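Local coordinates for carboxyl esterase NP (Bacillus subtilis, PDB 4CCW), which hydrolyses carboxylic esters to an alcohol and a carboxylate, as a carboxylesterase of the alpha/beta hydrolase superfamily, at residues Leu229-His243 with Phe259-Gly272. Sequence-based numbering, arbitrary orientation.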
ATOM      1  N   LEU A 229      14.257  -2.692 -13.952  1.00 23.43           N
ATOM      2  CA  LEU A 229      12.950  -2.754 -14.596  1.00 22.80           C
ATOM      3  C   LEU A 229      12.914  -3.788 -15.731  1.00 23.62           C
ATOM      4  O   LEU A 229      11.947  -4.545 -15.849  1.00 23.59           O
ATOM      5  CB  LEU A 229      12.526  -1.374 -15.114  1.00 21.98           C
ATOM      6  CG  LEU A 229      12.256  -0.269 -14.075  1.00 21.16           C
ATOM      7  CD1 LEU A 229      11.799   0.996 -14.812  1.00 20.67           C
ATOM      8  CD2 LEU A 229      11.221  -0.708 -13.045  1.00 20.97           C
ATOM      9  N   ARG A 230      13.957  -3.819 -16.557  1.00 24.22           N
ATOM     10  CA  ARG A 230      14.046  -4.805 -17.653  1.00 25.68           C
ATOM     11  C   ARG A 230      14.018  -6.238 -17.139  1.00 25.99           C
ATOM     12  O   ARG A 230      13.658  -7.174 -17.880  1.00 26.36           O
ATOM     13  CB  ARG A 230      15.329  -4.597 -18.451  1.00 27.50           C
ATOM     14  CG  ARG A 230      15.269  -3.421 -19.409  1.00 28.89           C
ATOM     15  CD  ARG A 230      16.580  -3.285 -20.163  1.00 31.36           C
ATOM     16  NE  ARG A 230      16.398  -2.415 -21.315  1.00 33.68           N
ATOM     17  CZ  ARG A 230      17.027  -1.260 -21.498  1.00 34.53           C
ATOM     18  NH1 ARG A 230      17.919  -0.838 -20.626  1.00 34.48           N
ATOM     19  NH2 ARG A 230      16.777  -0.545 -22.586  1.00 36.26           N
ATOM     20  N   SER A 231      14.421  -6.406 -15.885  1.00 25.95           N
ATOM     21  CA  SER A 231      14.571  -7.747 -15.299  1.00 27.19           C
ATOM     22  C   SER A 231      13.260  -8.370 -14.799  1.00 27.45           C
ATOM     23  O   SER A 231      13.241  -9.559 -14.454  1.00 28.24           O
ATOM     24  CB  SER A 231      15.614  -7.722 -14.176  1.00 27.30           C
ATOM     25  OG  SER A 231      15.054  -7.310 -12.934  1.00 26.45           O
ATOM     26  N   ALA A 232      12.178  -7.586 -14.785  1.00 26.66           N
ATOM     27  CA  ALA A 232      10.862  -8.059 -14.300  1.00 27.22           C
ATOM     28  C   ALA A 232      10.426  -9.330 -15.020  1.00 28.24           C
ATOM     29  O   ALA A 232      10.445  -9.383 -16.251  1.00 28.63           O
ATOM     30  CB  ALA A 232       9.801  -6.978 -14.464  1.00 26.78           C
ATOM     31  N   ARG A 233      10.021 -10.340 -14.251  1.00 29.25           N
ATOM     32  CA  ARG A 233       9.596 -11.644 -14.814  1.00 30.81           C
ATOM     33  C   ARG A 233       8.193 -12.053 -14.336  1.00 30.54           C
ATOM     34  O   ARG A 233       7.800 -13.219 -14.414  1.00 31.87           O
ATOM     35  CB  ARG A 233      10.610 -12.726 -14.430  1.00 32.88           C
ATOM     36  CG  ARG A 233      11.935 -12.647 -15.169  1.00 34.82           C
ATOM     37  CD  ARG A 233      12.744 -13.930 -14.970  1.00 37.15           C
ATOM     38  NE  ARG A 233      13.462 -13.951 -13.692  1.00 38.60           N
ATOM     39  CZ  ARG A 233      13.536 -15.006 -12.881  1.00 40.45           C
ATOM     40  NH1 ARG A 233      12.903 -16.129 -13.176  1.00 42.14           N
ATOM     41  NH2 ARG A 233      14.233 -14.936 -11.756  1.00 41.66           N
ATOM     42  N   VAL A 234       7.448 -11.078 -13.833  1.00 29.11           N
ATOM     43  CA  VAL A 234       6.106 -11.271 -13.316  1.00 28.85           C
ATOM     44  C   VAL A 234       5.182 -10.308 -14.090  1.00 27.73           C
ATOM     45  O   VAL A 234       5.552  -9.154 -14.303  1.00 27.13           O
ATOM     46  CB  VAL A 234       6.078 -10.953 -11.790  1.00 29.03           C
ATOM     47  CG1 VAL A 234       4.684 -11.099 -11.208  1.00 29.25           C
ATOM     48  CG2 VAL A 234       7.029 -11.869 -11.029  1.00 29.81           C
ATOM     49  N   PRO A 235       3.977 -10.755 -14.482  1.00 27.76           N
ATOM     50  CA  PRO A 235       3.068  -9.796 -15.137  1.00 27.28           C
ATOM     51  C   PRO A 235       2.654  -8.684 -14.186  1.00 26.54           C
ATOM     52  O   PRO A 235       2.330  -8.953 -13.021  1.00 26.93           O
ATOM     53  CB  PRO A 235       1.837 -10.645 -15.524  1.00 28.18           C
ATOM     54  CG  PRO A 235       2.177 -12.056 -15.196  1.00 29.29           C
ATOM     55  CD  PRO A 235       3.351 -12.073 -14.273  1.00 29.10           C
ATOM     56  N   ILE A 236       2.641  -7.449 -14.702  1.00 25.59           N
ATOM     57  CA  ILE A 236       2.322  -6.266 -13.932  1.00 24.99           C
ATOM     58  C   ILE A 236       1.201  -5.478 -14.588  1.00 25.05           C
ATOM     59  O   ILE A 236       1.188  -5.304 -15.807  1.00 25.01           O
ATOM     60  CB  ILE A 236       3.571  -5.372 -13.794  1.00 24.14           C
ATOM     61  CG1 ILE A 236       4.643  -6.087 -12.949  1.00 24.21           C
ATOM     62  CG2 ILE A 236       3.219  -3.985 -13.264  1.00 23.32           C
ATOM     63  CD1 ILE A 236       5.969  -5.368 -12.943  1.00 24.08           C
ATOM     64  N   LEU A 237       0.240  -5.050 -13.771  1.00 24.74           N
ATOM     65  CA  LEU A 237      -0.758  -4.089 -14.198  1.00 24.83           C
ATOM     66  C   LEU A 237      -0.399  -2.828 -13.455  1.00 23.52           C
ATOM     67  O   LEU A 237      -0.381  -2.817 -12.233  1.00 23.87           O
ATOM     68  CB  LEU A 237      -2.185  -4.534 -13.836  1.00 25.64           C
ATOM     69  CG  LEU A 237      -3.299  -3.483 -13.986  1.00 26.19           C
ATOM     70  CD1 LEU A 237      -3.677  -3.300 -15.454  1.00 26.31           C
ATOM     71  CD2 LEU A 237      -4.536  -3.903 -13.198  1.00 27.21           C
ATOM     72  N   LEU A 238      -0.119  -1.764 -14.193  1.00 22.92           N
ATOM     73  CA  LEU A 238       0.183  -0.475 -13.586  1.00 22.05           C
ATOM     74  C   LEU A 238      -0.973   0.477 -13.810  1.00 22.31           C
ATOM     75  O   LEU A 238      -1.283   0.805 -14.945  1.00 22.57           O
ATOM     76  CB  LEU A 238       1.488   0.110 -14.153  1.00 21.31           C
ATOM     77  CG  LEU A 238       1.843   1.543 -13.724  1.00 20.68           C
ATOM     78  CD1 LEU A 238       2.114   1.594 -12.212  1.00 20.26           C
ATOM     79  CD2 LEU A 238       3.085   2.041 -14.480  1.00 20.17           C
ATOM     80  N   LEU A 239      -1.630   0.881 -12.722  1.00 22.28           N
ATOM     81  CA  LEU A 239      -2.677   1.894 -12.760  1.00 22.92           C
ATOM     82  C   LEU A 239      -2.211   3.181 -12.124  1.00 22.28           C
ATOM     83  O   LEU A 239      -1.692   3.178 -10.998  1.00 22.49           O
ATOM     84  CB  LEU A 239      -3.939   1.422 -12.028  1.00 24.26           C
ATOM     85  CG  LEU A 239      -4.602   0.136 -12.500  1.00 25.06           C
ATOM     86  CD1 LEU A 239      -5.902  -0.098 -11.735  1.00 26.17           C
ATOM     87  CD2 LEU A 239      -4.867   0.146 -14.010  1.00 25.84           C
ATOM     88  N   LEU A 240      -2.408   4.276 -12.853  1.00 22.26           N
ATOM     89  CA  LEU A 240      -2.042   5.613 -12.408  1.00 22.21           C
ATOM     90  C   LEU A 240      -3.262   6.502 -12.601  1.00 23.21           C
ATOM     91  O   LEU A 240      -4.124   6.192 -13.422  1.00 23.68           O
ATOM     92  CB  LEU A 240      -0.866   6.140 -13.239  1.00 21.60           C
ATOM     93  CG  LEU A 240       0.446   5.356 -13.138  1.00 21.08           C
ATOM     94  CD1 LEU A 240       1.223   5.393 -14.452  1.00 20.84           C
ATOM     95  CD2 LEU A 240       1.261   5.907 -11.959  1.00 20.29           C
ATOM     96  N   GLY A 241      -3.346   7.588 -11.841  1.00 23.50           N
ATOM     97  CA  GLY A 241      -4.491   8.510 -11.933  1.00 24.66           C
ATOM     98  C   GLY A 241      -4.149   9.792 -12.674  1.00 25.05           C
ATOM     99  O   GLY A 241      -3.082  10.359 -12.468  1.00 24.14           O
ATOM    100  N   GLU A 242      -5.054  10.263 -13.540  1.00 26.46           N
ATOM    101  CA  GLU A 242      -4.796  11.491 -14.310  1.00 27.00           C
ATOM    102  C   GLU A 242      -4.472  12.691 -13.421  1.00 26.51           C
ATOM    103  O   GLU A 242      -3.684  13.551 -13.806  1.00 26.50           O
ATOM    104  CB  GLU A 242      -5.954  11.823 -15.285  1.00 29.17           C
ATOM    105  CG  GLU A 242      -7.255  12.258 -14.627  1.00 30.99           C
ATOM    106  CD  GLU A 242      -8.295  12.826 -15.603  1.00 32.72           C
ATOM    107  OE1 GLU A 242      -7.964  13.644 -16.484  1.00 33.50           O
ATOM    108  OE2 GLU A 242      -9.470  12.462 -15.480  1.00 34.82           O
ATOM    109  N   HIS A 243      -5.069  12.721 -12.229  1.00 25.98           N
ATOM    110  CA  HIS A 243      -4.885  13.834 -11.302  1.00 26.23           C
ATOM    111  C   HIS A 243      -3.772  13.595 -10.301  1.00 24.91           C
ATOM    112  O   HIS A 243      -3.665  14.313  -9.307  1.00 25.23           O
ATOM    113  CB  HIS A 243      -6.224  14.197 -10.659  1.00 27.52           C
ATOM    114  CG  HIS A 243      -7.249  14.687 -11.662  1.00 29.27           C
ATOM    115  ND1 HIS A 243      -8.502  14.183 -11.742  1.00 30.33           N
ATOM    116  CD2 HIS A 243      -7.137  15.627 -12.681  1.00 30.24           C
ATOM    117  CE1 HIS A 243      -9.171  14.805 -12.745  1.00 31.77           C
ATOM    118  NE2 HIS A 243      -8.330  15.691 -13.316  1.00 31.72           N
ATOM    119  N   PHE A 259      10.511  -0.088 -20.258  1.00 22.40           N
ATOM    120  CA  PHE A 259      11.440  -1.108 -19.737  1.00 23.05           C
ATOM    121  C   PHE A 259      10.829  -2.420 -19.215  1.00 23.67           C
ATOM    122  O   PHE A 259      11.464  -3.487 -19.326  1.00 24.77           O
ATOM    123  CB  PHE A 259      12.306  -0.496 -18.626  1.00 23.05           C
ATOM    124  CG  PHE A 259      13.158   0.654 -19.082  1.00 23.38           C
ATOM    125  CD1 PHE A 259      14.343   0.427 -19.762  1.00 24.49           C
ATOM    126  CD2 PHE A 259      12.774   1.971 -18.821  1.00 23.28           C
ATOM    127  CE1 PHE A 259      15.127   1.482 -20.194  1.00 24.92           C
ATOM    128  CE2 PHE A 259      13.547   3.030 -19.265  1.00 23.66           C
ATOM    129  CZ  PHE A 259      14.722   2.788 -19.951  1.00 24.48           C
ATOM    130  N   VAL A 260       9.642  -2.363 -18.616  1.00 24.45           N
ATOM    131  CA  VAL A 260       9.082  -3.563 -17.964  1.00 24.96           C
ATOM    132  C   VAL A 260       8.522  -4.489 -19.046  1.00 26.67           C
ATOM    133  O   VAL A 260       7.653  -4.080 -19.787  1.00 26.41           O
ATOM    134  CB  VAL A 260       7.982  -3.217 -16.934  1.00 23.45           C
ATOM    135  CG1 VAL A 260       7.350  -4.475 -16.354  1.00 24.32           C
ATOM    136  CG2 VAL A 260       8.545  -2.340 -15.812  1.00 22.76           C
ATOM    137  N   PRO A 261       9.027  -5.724 -19.134  1.00 29.09           N
ATOM    138  CA  PRO A 261       8.673  -6.613 -20.256  1.00 31.82           C
ATOM    139  C   PRO A 261       7.193  -6.954 -20.346  1.00 32.74           C
ATOM    140  O   PRO A 261       6.627  -6.977 -21.436  1.00 34.55           O
ATOM    141  CB  PRO A 261       9.460  -7.879 -19.949  1.00 33.24           C
ATOM    142  CG  PRO A 261      10.651  -7.376 -19.231  1.00 32.63           C
ATOM    143  CD  PRO A 261      10.116  -6.306 -18.327  1.00 30.06           C
ATOM    144  N   ASP A 262       6.568  -7.239 -19.216  1.00 32.85           N
ATOM    145  CA  ASP A 262       5.225  -7.783 -19.269  1.00 34.65           C
ATOM    146  C   ASP A 262       4.389  -6.825 -18.457  1.00 32.89           C
ATOM    147  O   ASP A 262       4.240  -6.999 -17.246  1.00 33.54           O
ATOM    148  CB  ASP A 262       5.210  -9.215 -18.706  1.00 36.65           C
ATOM    149  CG  ASP A 262       3.882  -9.931 -18.904  1.00 37.94           C
ATOM    150  OD1 ASP A 262       2.863  -9.282 -19.231  1.00 38.41           O
ATOM    151  OD2 ASP A 262       3.859 -11.169 -18.729  1.00 39.81           O
ATOM    152  N   ILE A 263       3.878  -5.790 -19.129  1.00 31.34           N
ATOM    153  CA  ILE A 263       3.163  -4.705 -18.447  1.00 28.92           C
ATOM    154  C   ILE A 263       1.875  -4.325 -19.184  1.00 29.40           C
ATOM    155  O   ILE A 263       1.831  -4.341 -20.420  1.00 30.92           O
ATOM    156  CB  ILE A 263       4.070  -3.457 -18.232  1.00 27.67           C
ATOM    157  CG1 ILE A 263       3.472  -2.528 -17.177  1.00 26.29           C
ATOM    158  CG2 ILE A 263       4.317  -2.685 -19.528  1.00 28.25           C
ATOM    159  CD1 ILE A 263       4.484  -1.605 -16.526  1.00 25.15           C
ATOM    160  N   GLU A 264       0.826  -4.054 -18.410  1.00 27.70           N
ATOM    161  CA  GLU A 264      -0.377  -3.410 -18.906  1.00 27.99           C
ATOM    162  C   GLU A 264      -0.475  -2.153 -18.051  1.00 26.14           C
ATOM    163  O   GLU A 264      -0.645  -2.233 -16.839  1.00 25.08           O
ATOM    164  CB  GLU A 264      -1.610  -4.332 -18.759  1.00 29.35           C
ATOM    165  CG  GLU A 264      -1.488  -5.664 -19.515  1.00 31.98           C
ATOM    166  CD  GLU A 264      -2.774  -6.491 -19.524  1.00 33.72           C
ATOM    167  OE1 GLU A 264      -3.820  -6.024 -19.035  1.00 33.43           O
ATOM    168  OE2 GLU A 264      -2.747  -7.622 -20.044  1.00 36.51           O
ATOM    169  N   ALA A 265      -0.301  -0.991 -18.669  1.00 25.86           N
ATOM    170  CA  ALA A 265      -0.265   0.253 -17.910  1.00 24.59           C
ATOM    171  C   ALA A 265      -1.276   1.237 -18.464  1.00 25.35           C
ATOM    172  O   ALA A 265      -1.462   1.313 -19.674  1.00 25.94           O
ATOM    173  CB  ALA A 265       1.143   0.854 -17.932  1.00 23.88           C
ATOM    174  N   GLU A 266      -1.934   1.984 -17.573  1.00 25.04           N
ATOM    175  CA  GLU A 266      -2.906   2.995 -18.000  1.00 26.43           C
ATOM    176  C   GLU A 266      -3.056   4.113 -16.992  1.00 25.33           C
ATOM    177  O   GLU A 266      -2.849   3.919 -15.787  1.00 24.31           O
ATOM    178  CB  GLU A 266      -4.279   2.374 -18.328  1.00 28.85           C
ATOM    179  CG  GLU A 266      -5.004   1.792 -17.130  1.00 29.90           C
ATOM    180  CD  GLU A 266      -6.347   1.191 -17.498  1.00 33.27           C
ATOM    181  OE1 GLU A 266      -6.366   0.150 -18.198  1.00 34.48           O
ATOM    182  OE2 GLU A 266      -7.383   1.776 -17.108  1.00 35.15           O
ATOM    183  N   VAL A 267      -3.398   5.289 -17.519  1.00 25.76           N
ATOM    184  CA  VAL A 267      -3.728   6.454 -16.710  1.00 25.83           C
ATOM    185  C   VAL A 267      -5.241   6.566 -16.714  1.00 27.29           C
ATOM    186  O   VAL A 267      -5.857   6.724 -17.767  1.00 28.47           O
ATOM    187  CB  VAL A 267      -3.105   7.746 -17.262  1.00 25.91           C
ATOM    188  CG1 VAL A 267      -3.602   8.957 -16.468  1.00 26.70           C
ATOM    189  CG2 VAL A 267      -1.588   7.676 -17.200  1.00 24.81           C
ATOM    190  N   ILE A 268      -5.822   6.472 -15.526  1.00 27.39           N
ATOM    191  CA  ILE A 268      -7.265   6.409 -15.329  1.00 29.43           C
ATOM    192  C   ILE A 268      -7.892   7.794 -15.222  1.00 30.59           C
ATOM    193  O   ILE A 268      -7.320   8.695 -14.623  1.00 28.99           O
ATOM    194  CB  ILE A 268      -7.591   5.582 -14.073  1.00 29.81           C
ATOM    195  CG1 ILE A 268      -7.293   4.112 -14.349  1.00 29.17           C
ATOM    196  CG2 ILE A 268      -9.042   5.772 -13.633  1.00 31.82           C
ATOM    197  CD1 ILE A 268      -7.190   3.271 -13.101  1.00 30.13           C
ATOM    198  N   LYS A 269      -9.081   7.944 -15.795  1.00 32.11           N
ATOM    199  CA  LYS A 269      -9.788   9.226 -15.769  1.00 34.50           C
ATOM    200  C   LYS A 269     -10.401   9.506 -14.401  1.00 34.19           C
ATOM    201  O   LYS A 269     -10.764   8.578 -13.669  1.00 34.24           O
ATOM    202  CB  LYS A 269     -10.870   9.276 -16.862  1.00 37.97           C
ATOM    203  CG  LYS A 269     -10.328   9.253 -18.288  1.00 39.79           C
ATOM    204  CD  LYS A 269      -9.114  10.155 -18.467  1.00 40.06           C
ATOM    205  CE  LYS A 269      -8.838  10.461 -19.935  1.00 42.83           C
ATOM    206  NZ  LYS A 269      -8.342   9.291 -20.726  1.00 44.67           N
ATOM    207  N   ASN A 270     -10.481  10.787 -14.053  1.00 34.49           N
ATOM    208  CA  ASN A 270     -11.243  11.232 -12.884  1.00 35.13           C
ATOM    209  C   ASN A 270     -10.756  10.596 -11.588  1.00 32.60           C
ATOM    210  O   ASN A 270     -11.550  10.287 -10.693  1.00 33.27           O
ATOM    211  CB  ASN A 270     -12.749  10.961 -13.087  1.00 37.17           C
ATOM    212  CG  ASN A 270     -13.318  11.645 -14.318  1.00 40.36           C
ATOM    213  OD1 ASN A 270     -14.027  11.020 -15.133  1.00 41.84           O
ATOM    214  ND2 ASN A 270     -13.035  12.942 -14.456  1.00 41.15           N
ATOM    215  N   ALA A 271      -9.442  10.389 -11.498  1.00 30.84           N
ATOM    216  CA  ALA A 271      -8.831   9.842 -10.296  1.00 29.03           C
ATOM    217  C   ALA A 271      -7.409  10.368 -10.187  1.00 27.54           C
ATOM    218  O   ALA A 271      -6.794  10.740 -11.174  1.00 27.17           O
ATOM    219  CB  ALA A 271      -8.823   8.315 -10.338  1.00 28.29           C
ATOM    220  N   GLY A 272      -6.913  10.415  -8.969  1.00 27.35           N
ATOM    221  CA  GLY A 272      -5.558  10.861  -8.728  1.00 26.06           C
ATOM    222  C   GLY A 272      -4.805   9.750  -8.044  1.00 24.61           C
ATOM    223  O   GLY A 272      -4.895   8.585  -8.429  1.00 24.93           O
TER
HETATM  224  O   HOH W   1       7.363  -8.290 -16.392  1.00 35.48           O
HETATM  225  O   HOH W   2       1.064  -7.643 -17.723  1.00 30.24           O
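I236 to L240 pair in parallel register with I263 to V267, and the backbone bonds run as an unbroken ladder from I236 N to D262 O as far as E242 N to I268 O. The tightest rungs include L238 N to E264 O at 2.7 Å; the straightest, I268 N to L240 O, has an N-H...O angle of 172°. The short strand axes approach to 4.5 Å and cross at -22°. Past G241 and I268, H243 N donates to A271 O (2.8 Å). The CG of E242 sits between its backbone N and carbonyl carbon, and the chain extended beyond it carries OE2 to K269 CA and toward N270 N, at a doubtfully short 2.4 Å from the latter.

The two strands are joined through helix 249-259, a beta-alpha-beta unit in which 263-268 pairs with 236-241 at the end of the alpha/beta hydrolase sheet. G272 immediately precedes H273, probably the proton acceptor of the active site.

Apolar contacts divide between the sheet faces. On the side covered by helix 249-259, L238 CB meets A265 CB at 3.9 Å, and I236 CD1 reaches back to V260 CG1. On the face toward helix 280-291, L239 CD1 meets I268 CD1 at 3.9 Å, while L239 CD2 lies along the aliphatic CG of E266 (3.5 Å). The E266 carboxylate goes on to Y282 and R286, and E264 also salt-bridges R286.

At the end where both segments begin, ahead of the strands, L229 CB abuts F259 CB (3.6 Å). The R230 guanidinium stands nearly perpendicular to the F259 ring, planes 87° apart, presenting a face to the ring's CE1 edge; its NH1 pairs with E227. Water 1 accepts from D262 N and lies within bonding distance of V234 O, while water 2 links I236 O to D262 OD1.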